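PDB 3GDO: uncharacterized oxidoreductase yvaA, which catalyses the reversible NADPH-dependent reduction of scyllo-inosose to scyllo-inositol and does not accept NADH in place of NADPH. Local coordinates for residues F190-A202 with A335-L348. Residues are numbered along the deposited sequence; the frame is centred on the assembly and turned at random.
Sequences FGMPKAVTANVMA and AAMESSKEKRTIML
Val196 and Ile346 form an antiparallel hydrogen-bonded pair: Val196 N gives to Ile346 O at 2.9 Å, and the return bond from Ile346 N to Val196 O is nearly linear at the acceptor (C=O...N 163°). Beyond Thr197 this pairing gives way to serine hydroxyls of helix 335-342, whose axis crosses strand 195-201 at -72°. A chi1 of 171° swings Ser339 OG away from its own N and toward the strand, where it accepts from Ala198 N at 2.7 Å; it also donates to Arg344 O, tying strand edge, helix and following turn together. With alanine at Ser339, Ala198 N and Arg344 O would probably lose their shared partner and the turn be freed to shift. Ser340 OG likewise accepts from Val200 N at 2.8 Å. Among the apolar side-chain pairs the shortest is Ala198 CB to Ala336 CB, 3.6 Å, and Val196 CG1 leans on the same methyl. Against this buried part, exposed Lys343 is reached only through a water, shared with Asn199 OD1 and Ser340 O; Asn199 also packs on Gln223 of the second subunit. Strand 346-347 ends, within the chain, the mixed sheet of the Gfo/Idh/MocA C-terminal alpha/beta domain, with helix 323-342 packed against it.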
# COMPACT_ATOMS: atom_id res chain seq x y z
N PHE B 190 -0.81 -17.75 -6.26
CA PHE B 190 -2.23 -17.66 -6.56
C PHE B 190 -2.59 -17.85 -8.03
O PHE B 190 -3.76 -17.69 -8.39
CB PHE B 190 -2.81 -16.28 -6.13
CG PHE B 190 -2.40 -15.82 -4.76
CD1 PHE B 190 -2.86 -16.48 -3.61
CD2 PHE B 190 -1.58 -14.69 -4.62
CE1 PHE B 190 -2.48 -16.01 -2.31
CE2 PHE B 190 -1.20 -14.22 -3.32
CZ PHE B 190 -1.66 -14.87 -2.18
N GLY B 191 -1.62 -18.16 -8.89
CA GLY B 191 -1.90 -18.31 -10.33
C GLY B 191 -2.07 -16.97 -11.00
O GLY B 191 -1.71 -15.93 -10.44
N MET B 192 -2.62 -16.97 -12.21
CA MET B 192 -2.77 -15.75 -12.96
C MET B 192 -3.99 -14.98 -12.49
O MET B 192 -5.03 -15.60 -12.19
CB MET B 192 -2.88 -16.05 -14.47
CG MET B 192 -1.52 -16.38 -15.20
SD MET B 192 -0.27 -15.05 -15.14
CE MET B 192 -0.65 -14.19 -16.62
N PRO B 193 -3.89 -13.63 -12.44
CA PRO B 193 -5.02 -12.78 -12.09
C PRO B 193 -5.95 -12.58 -13.29
O PRO B 193 -5.63 -12.98 -14.40
CB PRO B 193 -4.35 -11.44 -11.73
CG PRO B 193 -3.14 -11.39 -12.62
CD PRO B 193 -2.66 -12.84 -12.71
N LYS B 194 -7.08 -11.93 -13.10
CA LYS B 194 -7.90 -11.68 -14.26
C LYS B 194 -7.68 -10.31 -14.87
O LYS B 194 -8.12 -10.06 -15.99
CB LYS B 194 -9.36 -11.96 -14.02
CG LYS B 194 -9.97 -11.42 -12.77
CD LYS B 194 -11.35 -12.09 -12.65
CE LYS B 194 -12.05 -11.78 -11.34
NZ LYS B 194 -12.64 -10.41 -11.36
N ALA B 195 -6.97 -9.43 -14.15
CA ALA B 195 -6.69 -8.12 -14.70
C ALA B 195 -5.52 -7.49 -13.96
O ALA B 195 -5.15 -7.96 -12.86
CB ALA B 195 -7.93 -7.24 -14.65
N VAL B 196 -4.93 -6.47 -14.58
CA VAL B 196 -3.80 -5.74 -13.98
C VAL B 196 -4.12 -4.27 -14.15
O VAL B 196 -4.52 -3.84 -15.25
CB VAL B 196 -2.47 -6.05 -14.72
CG1 VAL B 196 -1.28 -5.21 -14.19
CG2 VAL B 196 -2.13 -7.54 -14.65
N THR B 197 -3.98 -3.50 -13.07
CA THR B 197 -4.12 -2.04 -13.15
C THR B 197 -2.80 -1.46 -12.61
O THR B 197 -2.32 -1.87 -11.55
CB THR B 197 -5.36 -1.57 -12.37
OG1 THR B 197 -6.53 -2.27 -12.84
CG2 THR B 197 -5.59 -0.02 -12.51
N ALA B 198 -2.18 -0.53 -13.33
CA ALA B 198 -0.83 -0.15 -12.90
C ALA B 198 -0.48 1.29 -13.21
O ALA B 198 -0.98 1.88 -14.17
CB ALA B 198 0.21 -1.10 -13.53
N ASN B 199 0.44 1.83 -12.40
CA ASN B 199 1.11 3.07 -12.71
C ASN B 199 2.61 2.77 -12.70
O ASN B 199 3.16 2.22 -11.72
CB ASN B 199 0.72 4.17 -11.71
CG ASN B 199 1.35 5.53 -12.04
OD1 ASN B 199 1.46 5.91 -13.21
ND2 ASN B 199 1.79 6.25 -11.00
N VAL B 200 3.28 3.08 -13.80
CA VAL B 200 4.69 2.77 -13.92
C VAL B 200 5.34 4.07 -14.43
O VAL B 200 4.93 4.62 -15.46
CB VAL B 200 4.90 1.52 -14.87
CG1 VAL B 200 6.33 1.19 -15.08
CG2 VAL B 200 4.17 0.27 -14.30
N MET B 201 6.30 4.59 -13.66
CA MET B 201 6.86 5.91 -13.94
C MET B 201 8.28 6.06 -13.43
O MET B 201 8.85 5.18 -12.74
CB MET B 201 5.97 7.06 -13.39
CG MET B 201 5.98 7.29 -11.82
SD MET B 201 4.98 8.69 -11.12
CE MET B 201 3.50 8.61 -11.99
N ALA B 202 8.83 7.22 -13.79
CA ALA B 202 10.09 7.75 -13.30
C ALA B 202 9.77 8.96 -12.40
O ALA B 202 9.39 10.02 -12.87
CB ALA B 202 10.94 8.17 -14.48
N ALA B 335 1.50 -6.03 -19.38
CA ALA B 335 0.14 -5.55 -19.11
C ALA B 335 0.13 -4.34 -18.15
O ALA B 335 -0.66 -3.41 -18.31
CB ALA B 335 -0.75 -6.68 -18.55
N ALA B 336 1.00 -4.37 -17.15
CA ALA B 336 1.24 -3.20 -16.28
C ALA B 336 1.66 -1.98 -17.07
O ALA B 336 1.17 -0.88 -16.83
CB ALA B 336 2.32 -3.52 -15.23
N MET B 337 2.59 -2.17 -18.01
CA MET B 337 3.12 -1.05 -18.81
C MET B 337 2.02 -0.48 -19.67
O MET B 337 1.85 0.74 -19.80
CB MET B 337 4.34 -1.50 -19.63
CG MET B 337 5.52 -2.00 -18.74
SD MET B 337 7.00 -2.69 -19.61
CE MET B 337 7.51 -1.25 -20.51
N GLU B 338 1.24 -1.40 -20.22
CA GLU B 338 0.10 -1.07 -21.07
C GLU B 338 -1.03 -0.39 -20.25
O GLU B 338 -1.61 0.63 -20.68
CB GLU B 338 -0.38 -2.34 -21.79
CG GLU B 338 -1.43 -2.14 -22.85
CD GLU B 338 -0.91 -1.42 -24.09
OE1 GLU B 338 0.34 -1.32 -24.26
OE2 GLU B 338 -1.75 -0.97 -24.90
N SER B 339 -1.28 -0.92 -19.05
CA SER B 339 -2.24 -0.28 -18.13
C SER B 339 -1.85 1.18 -17.86
O SER B 339 -2.67 2.10 -17.98
CB SER B 339 -2.36 -1.07 -16.83
OG SER B 339 -3.14 -0.33 -15.87
N SER B 340 -0.56 1.37 -17.56
CA SER B 340 -0.01 2.68 -17.24
C SER B 340 -0.10 3.62 -18.43
O SER B 340 -0.55 4.75 -18.32
CB SER B 340 1.45 2.53 -16.80
OG SER B 340 1.87 3.71 -16.19
N LYS B 341 0.31 3.12 -19.58
CA LYS B 341 0.24 3.92 -20.81
C LYS B 341 -1.18 4.27 -21.25
O LYS B 341 -1.46 5.42 -21.59
CB LYS B 341 1.00 3.19 -21.94
CG LYS B 341 1.37 4.09 -23.17
CD LYS B 341 2.58 3.44 -23.94
CE LYS B 341 3.07 4.30 -25.11
NZ LYS B 341 1.94 4.64 -26.02
N GLU B 342 -2.09 3.30 -21.20
CA GLU B 342 -3.47 3.58 -21.65
C GLU B 342 -4.37 4.14 -20.54
O GLU B 342 -5.55 4.46 -20.78
CB GLU B 342 -4.12 2.33 -22.25
CG GLU B 342 -3.44 1.80 -23.53
CD GLU B 342 -3.23 2.87 -24.61
OE1 GLU B 342 -4.16 3.65 -24.93
OE2 GLU B 342 -2.11 2.92 -25.17
N LYS B 343 -3.84 4.19 -19.31
CA LYS B 343 -4.59 4.66 -18.18
C LYS B 343 -5.86 3.90 -17.97
O LYS B 343 -6.90 4.50 -17.70
CB LYS B 343 -5.00 6.12 -18.36
CG LYS B 343 -3.89 7.09 -18.61
CD LYS B 343 -3.17 7.34 -17.34
CE LYS B 343 -2.21 8.54 -17.46
NZ LYS B 343 -1.27 8.43 -16.29
N ARG B 344 -5.81 2.58 -18.06
CA ARG B 344 -7.00 1.78 -17.83
C ARG B 344 -6.61 0.42 -17.33
O ARG B 344 -5.44 0.02 -17.42
CB ARG B 344 -7.85 1.65 -19.13
CG ARG B 344 -7.17 0.87 -20.31
CD ARG B 344 -8.10 0.72 -21.58
NE ARG B 344 -7.47 -0.14 -22.60
CZ ARG B 344 -7.54 -1.48 -22.60
NH1 ARG B 344 -8.24 -2.14 -21.66
NH2 ARG B 344 -6.91 -2.17 -23.53
N THR B 345 -7.58 -0.32 -16.83
CA THR B 345 -7.32 -1.70 -16.42
C THR B 345 -7.15 -2.58 -17.67
O THR B 345 -7.90 -2.44 -18.64
CB THR B 345 -8.44 -2.16 -15.52
OG1 THR B 345 -8.38 -1.35 -14.33
CG2 THR B 345 -8.30 -3.62 -15.17
N ILE B 346 -6.10 -3.41 -17.67
CA ILE B 346 -5.87 -4.36 -18.77
C ILE B 346 -6.30 -5.73 -18.31
O ILE B 346 -5.70 -6.31 -17.38
CB ILE B 346 -4.39 -4.40 -19.22
CG1 ILE B 346 -3.94 -3.03 -19.69
CG2 ILE B 346 -4.14 -5.41 -20.39
CD1 ILE B 346 -4.84 -2.38 -20.69
N MET B 347 -7.36 -6.26 -18.93
CA MET B 347 -7.85 -7.60 -18.62
C MET B 347 -7.05 -8.68 -19.35
O MET B 347 -6.49 -8.41 -20.41
CB MET B 347 -9.36 -7.69 -18.92
CG MET B 347 -10.15 -8.29 -17.75
SD MET B 347 -11.71 -7.42 -17.37
CE MET B 347 -12.14 -8.25 -15.83
N LEU B 348 -6.97 -9.89 -18.79
CA LEU B 348 -6.13 -10.98 -19.35
C LEU B 348 -6.88 -12.28 -19.58
O LEU B 348 -7.46 -12.82 -18.64
CB LEU B 348 -4.98 -11.31 -18.40
CG LEU B 348 -4.05 -10.24 -17.84
CD1 LEU B 348 -3.03 -10.95 -16.97
CD2 LEU B 348 -3.38 -9.48 -18.96
O HOH W 1 -0.18 6.01 -15.54